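Local coordinates for protein arginase 1, mitochondrial (Arabidopsis thaliana, PDB 6VSU) that hydrolyses L-arginine to urea and L-ornithine with two manganese ions per subunit, and also turns agmatine into putrescine, at residues E[26-31]-E[126-131]; E[155-160]-E[239-244]; E[234-239]-E[280-285]; E[269-274]-E[308-313]. All blocks are in the same frame, centred on the assembly; numbering follows the deposited sequence.

How the interactions relate
From the N terminus, interaction 1 closes the first long loop by bringing the chain after helix 111-126 back to helix 7-37, and it is complete before the others begin. Interaction 2 opens at the start of strand 158-163 and closes where strand 244-249 begins. Interaction 3 crosses it, opening at 234-239 and closing at 280-285; the two share Glu239 and touch directly, for Val244 N bonds to Asp284 O. Together they tie the entries of three neighbouring parallel strands. Interaction 4 crosses interaction 3 in turn, opening at 269-274 and closing at 308-313, and joins the helices 271-280 and 303-319 without touching the other contacts.

Interaction 1 (E[26-31]-E[126-131]); sequences RAKLKG and MEEEPL
Glu128 lies across Ala27, Lys28 and Gly31: its carbons pack on Ala27 and Lys28, and OE1 faces Gly31. CG, beside the backbone N (chi1 -67°), rests 3.8 Å from Ala27 O. A bend at the next torsion brings CD to 3.7 Å from Lys28 CA. Leu131 reaches in beside it, with CD1 4.1 Å from Gly31 N. No hydrogen bond crosses between the two segments, so the fit depends on shape. Glycine suits position 31: a CB there would come within about 2.7 Å of Glu128 OE1, and ordinary packing could not accept that. Small Ala27 likewise lets the loop come close to the helix.

Toward solvent the contact is looser. Lys28 NZ stays 6.4 Å from Glu128 OE2 and forms its salt bridge with Glu32, while Glu128 OE1 pairs with Arg35. Lys30 forms a salt bridge with Asp106 of the second subunit. Exposed Glu129 turns its side chain away from the helix, and its backbone O accepts a bond from Arg35. The next peptide, before Pro130, is cis. This is the docking of a helix-to-strand turn, leading from helix 111-126 into strand 131-136 of the arginase alpha/beta fold, against the long N-terminal helix 7-37.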
loop_
_atom_site.group_PDB
_atom_site.type_symbol
_atom_site.label_atom_id
_atom_site.label_comp_id
_atom_site.label_asym_id
_atom_site.label_seq_id
_atom_site.Cartn_x
_atom_site.Cartn_y
_atom_site.Cartn_z
ATOM N N ARG E 26 26.934 -17.804 -22.331
ATOM C CA ARG E 26 25.693 -18.297 -21.675
ATOM C C ARG E 26 24.792 -18.968 -22.721
ATOM O O ARG E 26 24.302 -20.066 -22.448
ATOM C CB ARG E 26 24.991 -17.164 -20.917
ATOM C CG ARG E 26 25.835 -16.532 -19.819
ATOM C CD ARG E 26 25.047 -15.810 -18.743
ATOM N NE ARG E 26 24.252 -14.700 -19.241
ATOM C CZ ARG E 26 24.398 -13.435 -18.877
ATOM N NH1 ARG E 26 25.306 -13.096 -17.984
ATOM N NH2 ARG E 26 23.625 -12.507 -19.400
ATOM N N ALA E 27 24.659 -18.352 -23.897
ATOM C CA ALA E 27 23.838 -18.868 -25.009
ATOM C C ALA E 27 24.417 -20.206 -25.474
ATOM O O ALA E 27 23.642 -21.136 -25.749
ATOM C CB ALA E 27 23.728 -17.872 -26.130
ATOM N N LYS E 28 25.722 -20.339 -25.514
ATOM C CA LYS E 28 26.356 -21.584 -26.007
ATOM C C LYS E 28 25.961 -22.767 -25.100
ATOM O O LYS E 28 25.604 -23.801 -25.620
ATOM C CB LYS E 28 27.871 -21.414 -26.106
ATOM C CG LYS E 28 28.622 -22.712 -26.407
ATOM C CD LYS E 28 29.939 -22.511 -27.120
ATOM C CE LYS E 28 31.042 -23.470 -26.735
ATOM N NZ LYS E 28 30.614 -24.882 -26.642
ATOM N N LEU E 29 25.988 -22.614 -23.782
ATOM C CA LEU E 29 25.564 -23.681 -22.826
ATOM C C LEU E 29 24.083 -24.027 -23.032
ATOM O O LEU E 29 23.728 -25.211 -22.905
ATOM C CB LEU E 29 25.805 -23.189 -21.396
ATOM C CG LEU E 29 27.260 -22.884 -21.046
ATOM C CD1 LEU E 29 27.425 -22.712 -19.552
ATOM C CD2 LEU E 29 28.161 -24.001 -21.519
ATOM N N LYS E 30 23.235 -23.018 -23.304
ATOM C CA LYS E 30 21.783 -23.244 -23.417
ATOM C C LYS E 30 21.516 -24.001 -24.719
ATOM O O LYS E 30 20.735 -24.978 -24.648
ATOM C CB LYS E 30 21.013 -21.944 -23.252
ATOM C CG LYS E 30 21.060 -21.295 -21.873
ATOM C CD LYS E 30 21.086 -22.208 -20.692
ATOM C CE LYS E 30 21.220 -21.394 -19.423
ATOM N NZ LYS E 30 20.935 -22.201 -18.223
ATOM N N GLY E 31 22.199 -23.638 -25.821
ATOM C CA GLY E 31 22.049 -24.315 -27.107
ATOM C C GLY E 31 22.493 -25.753 -26.986
ATOM O O GLY E 31 21.820 -26.608 -27.524
ATOM N N MET E 126 20.138 -16.298 -31.526
ATOM C CA MET E 126 19.581 -16.884 -32.767
ATOM C C MET E 126 20.613 -17.810 -33.409
ATOM O O MET E 126 20.175 -18.827 -33.995
ATOM C CB MET E 126 19.147 -15.815 -33.771
ATOM C CG MET E 126 17.994 -14.966 -33.221
ATOM S SD MET E 126 17.510 -13.669 -34.390
ATOM C CE MET E 126 16.780 -14.702 -35.658
ATOM N N GLU E 127 21.893 -17.472 -33.223
ATOM C CA GLU E 127 23.081 -18.212 -33.723
ATOM C C GLU E 127 23.160 -19.591 -33.062
ATOM O O GLU E 127 23.811 -20.460 -33.640
ATOM C CB GLU E 127 24.353 -17.373 -33.595
ATOM C CG GLU E 127 24.524 -16.407 -34.752
ATOM C CD GLU E 127 25.457 -15.224 -34.557
ATOM O OE1 GLU E 127 26.218 -15.214 -33.578
ATOM O OE2 GLU E 127 25.416 -14.316 -35.397
ATOM N N GLU E 128 22.616 -19.743 -31.853
ATOM C CA GLU E 128 22.607 -21.076 -31.218
ATOM C C GLU E 128 21.300 -21.775 -31.563
ATOM O O GLU E 128 20.298 -21.570 -30.920
ATOM C CB GLU E 128 22.836 -20.948 -29.715
ATOM C CG GLU E 128 24.230 -20.447 -29.416
ATOM C CD GLU E 128 25.301 -21.505 -29.584
ATOM O OE1 GLU E 128 24.989 -22.731 -29.599
ATOM O OE2 GLU E 128 26.446 -21.105 -29.633
ATOM N N GLU E 129 21.371 -22.658 -32.558
ATOM C CA GLU E 129 20.223 -23.472 -33.029
ATOM C C GLU E 129 19.807 -24.426 -31.905
ATOM O O GLU E 129 20.692 -25.045 -31.320
ATOM C CB GLU E 129 20.684 -24.279 -34.241
ATOM C CG GLU E 129 19.562 -24.725 -35.148
ATOM C CD GLU E 129 19.094 -23.666 -36.128
ATOM O OE1 GLU E 129 19.951 -23.087 -36.825
ATOM O OE2 GLU E 129 17.875 -23.430 -36.190
ATOM N N PRO E 130 18.505 -24.637 -31.612
ATOM C CA PRO E 130 17.400 -23.910 -32.229
ATOM C C PRO E 130 16.723 -22.834 -31.377
ATOM O O PRO E 130 15.472 -22.749 -31.360
ATOM C CB PRO E 130 16.399 -25.059 -32.413
ATOM C CG PRO E 130 16.529 -25.779 -31.092
ATOM C CD PRO E 130 18.001 -25.687 -30.724
ATOM N N LEU E 131 17.517 -22.033 -30.693
ATOM C CA LEU E 131 16.963 -21.020 -29.805
ATOM C C LEU E 131 16.295 -19.936 -30.664
ATOM O O LEU E 131 16.853 -19.537 -31.699
ATOM C CB LEU E 131 18.059 -20.413 -28.927
ATOM C CG LEU E 131 18.901 -21.357 -28.084
ATOM C CD1 LEU E 131 19.863 -20.536 -27.232
ATOM C CD2 LEU E 131 18.111 -22.317 -27.218
#

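Interaction 2 (E[155-160]-E[239-244])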
loop_
_atom_site.group_PDB
_atom_site.type_symbol
_atom_site.label_atom_id
_atom_site.label_comp_id
_atom_site.label_asym_id
_atom_site.label_seq_id
_atom_site.Cartn_x
_atom_site.Cartn_y
_atom_site.Cartn_z
ATOM N N GLY E 155 16.994 -12.639 -42.877
ATOM C CA GLY E 155 17.241 -12.250 -44.268
ATOM C C GLY E 155 15.939 -11.828 -44.948
ATOM O O GLY E 155 15.821 -11.984 -46.153
ATOM N N GLY E 156 15.019 -11.201 -44.220
ATOM C CA GLY E 156 13.803 -10.687 -44.847
ATOM C C GLY E 156 12.804 -10.159 -43.837
ATOM O O GLY E 156 13.067 -10.128 -42.649
ATOM N N PRO E 157 11.657 -9.666 -44.330
ATOM C CA PRO E 157 10.656 -9.073 -43.458
ATOM C C PRO E 157 9.892 -10.113 -42.632
ATOM O O PRO E 157 9.780 -11.284 -43.010
ATOM C CB PRO E 157 9.768 -8.281 -44.450
ATOM C CG PRO E 157 9.901 -9.012 -45.763
ATOM C CD PRO E 157 11.323 -9.531 -45.764
ATOM N N VAL E 158 9.384 -9.637 -41.499
ATOM C CA VAL E 158 8.414 -10.384 -40.648
ATOM C C VAL E 158 7.088 -9.648 -40.631
ATOM O O VAL E 158 7.106 -8.447 -40.929
ATOM C CB VAL E 158 8.923 -10.653 -39.230
ATOM C CG1 VAL E 158 10.128 -11.576 -39.301
ATOM C CG2 VAL E 158 9.260 -9.392 -38.472
ATOM N N ASP E 159 5.999 -10.373 -40.354
ATOM C CA ASP E 159 4.749 -9.747 -39.884
ATOM C C ASP E 159 4.882 -9.500 -38.356
ATOM O O ASP E 159 5.520 -10.300 -37.653
ATOM C CB ASP E 159 3.542 -10.600 -40.231
ATOM C CG ASP E 159 3.126 -10.532 -41.670
ATOM O OD1 ASP E 159 3.606 -9.647 -42.405
ATOM O OD2 ASP E 159 2.287 -11.372 -42.049
ATOM N N ILE E 160 4.359 -8.386 -37.878
ATOM C CA ILE E 160 4.441 -8.006 -36.452
ATOM C C ILE E 160 3.030 -7.844 -35.904
ATOM O O ILE E 160 2.210 -7.125 -36.517
ATOM C CB ILE E 160 5.296 -6.733 -36.289
ATOM C CG1 ILE E 160 6.713 -6.896 -36.813
ATOM C CG2 ILE E 160 5.312 -6.256 -34.851
ATOM C CD1 ILE E 160 7.534 -5.623 -36.681
ATOM N N GLU E 239 2.540 -15.891 -43.308
ATOM C CA GLU E 239 2.539 -16.686 -44.579
ATOM C C GLU E 239 3.320 -15.917 -45.667
ATOM O O GLU E 239 3.012 -14.754 -45.915
ATOM C CB GLU E 239 1.124 -17.002 -45.054
ATOM C CG GLU E 239 1.057 -18.011 -46.173
ATOM C CD GLU E 239 -0.308 -18.173 -46.848
ATOM O OE1 GLU E 239 -0.530 -19.184 -47.480
ATOM O OE2 GLU E 239 -1.137 -17.255 -46.792
ATOM N N GLY E 240 4.365 -16.580 -46.198
ATOM C CA GLY E 240 5.223 -16.141 -47.299
ATOM C C GLY E 240 6.422 -15.320 -46.862
ATOM O O GLY E 240 7.163 -14.964 -47.736
ATOM N N VAL E 241 6.508 -14.872 -45.617
ATOM C CA VAL E 241 7.712 -14.141 -45.105
ATOM C C VAL E 241 8.414 -15.006 -44.029
ATOM O O VAL E 241 8.065 -16.192 -43.875
ATOM C CB VAL E 241 7.378 -12.712 -44.644
ATOM C CG1 VAL E 241 7.011 -11.819 -45.826
ATOM C CG2 VAL E 241 6.270 -12.661 -43.623
ATOM N N LYS E 242 9.395 -14.450 -43.311
ATOM C CA LYS E 242 10.339 -15.259 -42.463
ATOM C C LYS E 242 9.636 -15.681 -41.179
ATOM O O LYS E 242 9.991 -16.722 -40.579
ATOM C CB LYS E 242 11.614 -14.451 -42.201
ATOM C CG LYS E 242 12.375 -14.111 -43.468
ATOM C CD LYS E 242 12.706 -15.330 -44.278
ATOM C CE LYS E 242 13.529 -14.930 -45.481
ATOM N NZ LYS E 242 13.873 -16.118 -46.287
ATOM N N GLY E 243 8.525 -15.053 -40.881
ATOM C CA GLY E 243 7.707 -15.486 -39.745
ATOM C C GLY E 243 7.094 -14.301 -39.061
ATOM O O GLY E 243 6.859 -13.309 -39.749
ATOM N N VAL E 244 6.722 -14.480 -37.791
ATOM C CA VAL E 244 5.942 -13.468 -37.052
ATOM C C VAL E 244 6.685 -13.056 -35.789
ATOM O O VAL E 244 7.209 -13.941 -35.061
ATOM C CB VAL E 244 4.563 -14.011 -36.736
ATOM C CG1 VAL E 244 3.795 -12.954 -35.974
ATOM C CG2 VAL E 244 3.823 -14.519 -37.970
#
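Two backbone hydrogen bonds join Pro157 to Lys242 and Asp159 to Gly243. Lys242 N gives a nearly straight bond of 3.2 Å to Pro157 O, approaching almost along the carbonyl bond. Asp159 N donates to Gly243 O at 3.1 Å in the plane of that carbonyl, with more bend at the hydrogen. Asp159 and Val244 form a parallel beta bridge, to which a CA-H...O contact of 3.3 Å from Val244 CA to Asp159 O belongs.

The apolar pair is Val241 CG1 with Pro157 CG at 4.0 Å, the two side chains crossing at about a right angle. Van der Waals contacts with the backbone add to it: Val241 CG2 lies 4.0 Å from Asp159 N. An alanine here would probably leave the Pro157 ring without its methyl partner and open a gap beside the Asp159 backbone. In Lys242 a bend at the second torsion (chi2 -55°) sets CD, and the chain runs on extended to CE, 3.8 Å from Gly155 O. Glycine suits position 155 for its positive phi, and position 243 because a CB would press on Lys242 O.

Among polar side chains, Asp159 binds Arg194 and Gly238 N through OD2, and Arg195 N through OD1, so its buried carboxylate is well supplied with donors. Gly155 ends helix 143-154 in a Schellman motif; from there the chain enters strand 158-163, which lies between strands 244-249 and 193-201 in the parallel sheet.

Interaction 3 (E[234-239]-E[280-285])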
loop_
_atom_site.group_PDB
_atom_site.type_symbol
_atom_site.label_atom_id
_atom_site.label_comp_id
_atom_site.label_asym_id
_atom_site.label_seq_id
_atom_site.Cartn_x
_atom_site.Cartn_y
_atom_site.Cartn_z
ATOM N N ASN E 234 -8.874 -14.721 -34.349
ATOM C CA ASN E 234 -8.631 -15.700 -35.431
ATOM C C ASN E 234 -7.592 -15.161 -36.408
ATOM O O ASN E 234 -7.774 -15.335 -37.602
ATOM C CB ASN E 234 -9.947 -15.988 -36.130
ATOM C CG ASN E 234 -10.313 -17.443 -35.999
ATOM O OD1 ASN E 234 -9.759 -18.278 -36.764
ATOM N ND2 ASN E 234 -11.190 -17.733 -35.029
ATOM N N LEU E 235 -6.537 -14.518 -35.907
ATOM C CA LEU E 235 -5.448 -13.958 -36.768
ATOM C C LEU E 235 -4.637 -15.076 -37.440
ATOM O O LEU E 235 -4.410 -16.120 -36.815
ATOM C CB LEU E 235 -4.553 -13.045 -35.940
ATOM C CG LEU E 235 -5.248 -11.753 -35.544
ATOM C CD1 LEU E 235 -4.429 -10.958 -34.569
ATOM C CD2 LEU E 235 -5.556 -10.917 -36.777
ATOM N N LYS E 236 -4.198 -14.817 -38.667
ATOM C CA LYS E 236 -3.214 -15.607 -39.428
ATOM C C LYS E 236 -2.153 -14.632 -39.935
ATOM O O LYS E 236 -2.545 -13.733 -40.700
ATOM C CB LYS E 236 -3.876 -16.354 -40.574
ATOM C CG LYS E 236 -4.990 -17.283 -40.111
ATOM C CD LYS E 236 -5.965 -17.827 -41.192
ATOM C CE LYS E 236 -7.438 -17.849 -40.762
ATOM N NZ LYS E 236 -8.009 -16.497 -40.423
ATOM N N LEU E 237 -0.881 -14.823 -39.545
ATOM C CA LEU E 237 0.237 -13.915 -39.907
ATOM C C LEU E 237 1.466 -14.693 -40.383
ATOM O O LEU E 237 1.534 -15.871 -40.138
ATOM C CB LEU E 237 0.563 -12.998 -38.717
ATOM C CG LEU E 237 -0.568 -12.062 -38.295
ATOM C CD1 LEU E 237 -0.171 -11.309 -37.053
ATOM C CD2 LEU E 237 -0.933 -11.060 -39.399
ATOM N N GLY E 238 2.328 -14.015 -41.136
ATOM C CA GLY E 238 3.656 -14.504 -41.559
ATOM C C GLY E 238 3.665 -15.397 -42.787
ATOM O O GLY E 238 4.750 -15.625 -43.245
ATOM N N GLU E 239 2.540 -15.891 -43.308
ATOM C CA GLU E 239 2.539 -16.686 -44.579
ATOM C C GLU E 239 3.320 -15.917 -45.667
ATOM O O GLU E 239 3.012 -14.754 -45.915
ATOM C CB GLU E 239 1.124 -17.002 -45.054
ATOM C CG GLU E 239 1.057 -18.011 -46.173
ATOM C CD GLU E 239 -0.308 -18.173 -46.848
ATOM O OE1 GLU E 239 -0.530 -19.184 -47.480
ATOM O OE2 GLU E 239 -1.137 -17.255 -46.792
ATOM N N ASN E 280 -4.984 -18.343 -30.419
ATOM C CA ASN E 280 -5.690 -18.671 -31.692
ATOM C C ASN E 280 -4.891 -18.168 -32.879
ATOM O O ASN E 280 -5.255 -18.523 -33.977
ATOM C CB ASN E 280 -7.115 -18.125 -31.639
ATOM C CG ASN E 280 -7.928 -18.941 -30.662
ATOM O OD1 ASN E 280 -8.051 -20.134 -30.848
ATOM N ND2 ASN E 280 -8.421 -18.345 -29.597
ATOM N N LEU E 281 -3.862 -17.351 -32.651
ATOM C CA LEU E 281 -3.014 -16.838 -33.734
ATOM C C LEU E 281 -2.351 -18.005 -34.459
ATOM O O LEU E 281 -1.744 -18.833 -33.815
ATOM C CB LEU E 281 -1.989 -15.861 -33.183
ATOM C CG LEU E 281 -0.854 -15.440 -34.113
ATOM C CD1 LEU E 281 -1.428 -14.676 -35.279
ATOM C CD2 LEU E 281 0.153 -14.564 -33.390
ATOM N N GLN E 282 -2.504 -18.085 -35.768
ATOM C CA GLN E 282 -1.709 -19.041 -36.558
ATOM C C GLN E 282 -0.489 -18.262 -37.013
ATOM O O GLN E 282 -0.641 -17.253 -37.724
ATOM C CB GLN E 282 -2.452 -19.647 -37.745
ATOM C CG GLN E 282 -3.710 -20.414 -37.385
ATOM C CD GLN E 282 -4.531 -20.786 -38.622
ATOM O OE1 GLN E 282 -4.001 -21.169 -39.711
ATOM N NE2 GLN E 282 -5.845 -20.606 -38.471
ATOM N N ALA E 283 0.674 -18.725 -36.618
ATOM C CA ALA E 283 1.940 -18.013 -36.849
ATOM C C ALA E 283 3.133 -18.922 -36.610
ATOM O O ALA E 283 3.097 -19.672 -35.701
ATOM C CB ALA E 283 2.030 -16.809 -35.964
ATOM N N ASP E 284 4.172 -18.765 -37.411
ATOM C CA ASP E 284 5.506 -19.291 -37.090
ATOM C C ASP E 284 6.221 -18.161 -36.372
ATOM O O ASP E 284 6.722 -17.245 -37.044
ATOM C CB ASP E 284 6.169 -19.792 -38.365
ATOM C CG ASP E 284 7.594 -20.196 -38.149
ATOM O OD1 ASP E 284 8.017 -20.313 -36.946
ATOM O OD2 ASP E 284 8.267 -20.402 -39.192
ATOM N N VAL E 285 6.206 -18.185 -35.053
ATOM C CA VAL E 285 6.688 -17.033 -34.238
ATOM C C VAL E 285 8.191 -17.155 -34.124
ATOM O O VAL E 285 8.681 -18.189 -33.668
ATOM C CB VAL E 285 6.011 -16.976 -32.859
ATOM C CG1 VAL E 285 6.526 -15.791 -32.035
ATOM C CG2 VAL E 285 4.493 -16.902 -32.996
HETATM O O HOH W 1 -6.385 -18.161 -36.563
HETATM O O HOH W 2 3.674 -17.612 -40.042
#
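Leu281 reaches Leu235 and Leu237 because its CG stands anti to the backbone N (chi1 168°) and its second torsion turns CD1 toward the facing segment. That methyl packs 3.6 Å from Leu235 CB. It also meets Leu237 CD1 at 4.0 Å, the side chains of Leu237 and Leu281 crossing at about a right angle. Lys236 and Gln282 have nearly the same first torsion (-58° and -59°), and their side chains lie next to each other, pointing the same way. Lys236 CG is 3.8 Å from Gln282 NE2; the lysine carbons pass beside the amide, while NZ donates to Asn234 O. Leucine suits the buried side and these long polar residues suit the exposed one.

The backbones form a single beta bridge between Lys236 and Gln282. Gln282 N donates to Leu235 O at 2.9 Å, tilted out of the carbonyl plane, and Leu237 N donates to Gln282 O at 3.0 Å, almost in line with the carbonyl. Beyond the bridge a water takes over, giving a bond of 2.8 Å to Leu237 O and accepting one from Asp284 N at 2.9 Å. Another water sits near Leu235 O and Asn280 O, with a weak bond from Gln282 NE2.

The bridge thus pairs the approaches to strands 244-249 and 285-291, neighbours in the sheet that are joined through helix 271-280 as a beta-alpha-beta crossover, the repeating element of the arginase alpha/beta fold.

Interaction 4 (E[269-274]-E[308-313]); sequences LSFRDV and AAKLVR
Lys310 and Leu311 share the ring of Phe271. Along Lys310 from its base, CB lies 3.8 Å from Phe271 CZ. CG, anti to the backbone N (chi1 -174°), is near both CZ and CE2, and CD is 4.0 Å from Phe271 CE2. The extended chain then carries CE past the ring and delivers NZ to the salt bridge with Glu82, as well as to Glu265 and Pro266 O of the third subunit. Lysine suits this place because its carbon chain crosses the aromatic ring at a slant while its charge reaches the subunit boundary. Arg272 NH2, 4.5 Å from Lys310 NZ, bonds to Gly267 O of the third subunit and also pairs with Glu82, which would probably offset the repulsion.

On the Leu311 side, Phe271 CE1 meets Leu311 CG at 3.7 Å, and Leu311 N lies at the ring edge in its plane. Val274 CG1 completes the apolar patch, 3.8 Å from Leu311 CD2. An alanine in place of Phe271 would probably open a gap between the helices, leaving the Lys310 chain and Leu311 without their shared partner.

Ser270 and Asp273 form a capping box at the N terminus of helix 271-280: Asp273 N donates to Ser270 OG, and Ser270 N to Asp273 OD2 from above the carboxylate plane. What results is buried packing of helix 271-280 on helix 303-319, two of the helices that flank the parallel sheet of the arginase fold.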
loop_
_atom_site.group_PDB
_atom_site.type_symbol
_atom_site.label_atom_id
_atom_site.label_comp_id
_atom_site.label_asym_id
_atom_site.label_seq_id
_atom_site.Cartn_x
_atom_site.Cartn_y
_atom_site.Cartn_z
ATOM N N LEU E 269 -7.705 -4.320 -22.711
ATOM C CA LEU E 269 -8.018 -5.744 -22.886
ATOM C C LEU E 269 -7.982 -6.429 -21.505
ATOM O O LEU E 269 -7.193 -6.054 -20.640
ATOM C CB LEU E 269 -7.002 -6.358 -23.868
ATOM C CG LEU E 269 -7.025 -5.845 -25.317
ATOM C CD1 LEU E 269 -5.740 -6.178 -26.050
ATOM C CD2 LEU E 269 -8.169 -6.430 -26.091
ATOM N N SER E 270 -8.739 -7.495 -21.351
ATOM C CA SER E 270 -8.593 -8.396 -20.187
ATOM C C SER E 270 -7.426 -9.328 -20.479
ATOM O O SER E 270 -6.957 -9.376 -21.607
ATOM C CB SER E 270 -9.898 -9.174 -19.872
ATOM O OG SER E 270 -10.052 -10.214 -20.816
ATOM N N PHE E 271 -6.924 -10.002 -19.462
ATOM C CA PHE E 271 -5.805 -10.942 -19.638
ATOM C C PHE E 271 -6.326 -12.045 -20.531
ATOM O O PHE E 271 -5.548 -12.547 -21.346
ATOM C CB PHE E 271 -5.305 -11.511 -18.306
ATOM C CG PHE E 271 -3.976 -12.178 -18.463
ATOM C CD1 PHE E 271 -2.795 -11.455 -18.438
ATOM C CD2 PHE E 271 -3.900 -13.525 -18.703
ATOM C CE1 PHE E 271 -1.571 -12.075 -18.670
ATOM C CE2 PHE E 271 -2.675 -14.141 -18.981
ATOM C CZ PHE E 271 -1.506 -13.420 -18.941
ATOM N N ARG E 272 -7.518 -12.525 -20.239
ATOM C CA ARG E 272 -8.153 -13.594 -21.045
ATOM C C ARG E 272 -8.304 -13.132 -22.509
ATOM O O ARG E 272 -8.119 -13.993 -23.387
ATOM C CB ARG E 272 -9.453 -14.061 -20.437
ATOM C CG ARG E 272 -10.050 -15.280 -21.129
ATOM C CD ARG E 272 -9.113 -16.467 -21.420
ATOM N NE ARG E 272 -8.371 -16.805 -20.216
ATOM C CZ ARG E 272 -7.415 -17.694 -20.067
ATOM N NH1 ARG E 272 -6.946 -18.370 -21.106
ATOM N NH2 ARG E 272 -6.887 -17.883 -18.861
ATOM N N ASP E 273 -8.646 -11.868 -22.779
ATOM C CA ASP E 273 -8.711 -11.325 -24.158
ATOM C C ASP E 273 -7.352 -11.513 -24.855
ATOM O O ASP E 273 -7.302 -12.056 -25.994
ATOM C CB ASP E 273 -9.059 -9.838 -24.184
ATOM C CG ASP E 273 -10.471 -9.467 -23.753
ATOM O OD1 ASP E 273 -11.376 -10.314 -23.887
ATOM O OD2 ASP E 273 -10.678 -8.281 -23.341
ATOM N N VAL E 274 -6.254 -11.179 -24.201
ATOM C CA VAL E 274 -4.900 -11.321 -24.814
ATOM C C VAL E 274 -4.592 -12.802 -25.113
ATOM O O VAL E 274 -4.050 -13.120 -26.198
ATOM C CB VAL E 274 -3.835 -10.662 -23.928
ATOM C CG1 VAL E 274 -2.415 -10.978 -24.375
ATOM C CG2 VAL E 274 -4.058 -9.164 -23.891
ATOM N N ALA E 308 3.088 -10.296 -16.308
ATOM C CA ALA E 308 4.212 -10.322 -17.249
ATOM C C ALA E 308 4.741 -11.761 -17.386
ATOM O O ALA E 308 5.008 -12.186 -18.533
ATOM C CB ALA E 308 5.310 -9.370 -16.835
ATOM N N ALA E 309 4.940 -12.455 -16.275
ATOM C CA ALA E 309 5.444 -13.831 -16.270
ATOM C C ALA E 309 4.495 -14.732 -17.071
ATOM O O ALA E 309 5.009 -15.580 -17.856
ATOM C CB ALA E 309 5.645 -14.314 -14.866
ATOM N N LYS E 310 3.165 -14.583 -16.922
ATOM C CA LYS E 310 2.260 -15.539 -17.595
ATOM C C LYS E 310 2.253 -15.263 -19.120
ATOM O O LYS E 310 2.175 -16.238 -19.916
ATOM C CB LYS E 310 0.875 -15.547 -16.967
ATOM C CG LYS E 310 0.022 -16.639 -17.589
ATOM C CD LYS E 310 -1.120 -17.088 -16.837
ATOM C CE LYS E 310 -1.940 -18.189 -17.477
ATOM N NZ LYS E 310 -3.080 -18.546 -16.592
ATOM N N LEU E 311 2.389 -13.998 -19.544
ATOM C CA LEU E 311 2.558 -13.657 -20.976
ATOM C C LEU E 311 3.830 -14.298 -21.477
ATOM O O LEU E 311 3.808 -14.844 -22.644
ATOM C CB LEU E 311 2.639 -12.140 -21.179
ATOM C CG LEU E 311 1.353 -11.380 -20.877
ATOM C CD1 LEU E 311 1.550 -9.884 -20.853
ATOM C CD2 LEU E 311 0.326 -11.764 -21.892
ATOM N N VAL E 312 4.922 -14.185 -20.728
ATOM C CA VAL E 312 6.196 -14.821 -21.162
ATOM C C VAL E 312 5.980 -16.340 -21.286
ATOM O O VAL E 312 6.346 -16.925 -22.319
ATOM C CB VAL E 312 7.398 -14.469 -20.269
ATOM C CG1 VAL E 312 8.617 -15.335 -20.572
ATOM C CG2 VAL E 312 7.751 -12.998 -20.417
ATOM N N ARG E 313 5.311 -16.936 -20.324
ATOM C CA ARG E 313 5.153 -18.404 -20.330
ATOM C C ARG E 313 4.303 -18.839 -21.552
ATOM O O ARG E 313 4.660 -19.861 -22.193
ATOM C CB ARG E 313 4.514 -18.846 -19.009
ATOM C CG ARG E 313 5.389 -18.718 -17.764
ATOM C CD ARG E 313 4.537 -18.806 -16.516
ATOM N NE ARG E 313 3.709 -19.995 -16.417
ATOM C CZ ARG E 313 3.782 -20.909 -15.491
ATOM N NH1 ARG E 313 4.604 -20.800 -14.462
ATOM N NH2 ARG E 313 2.974 -21.940 -15.570
#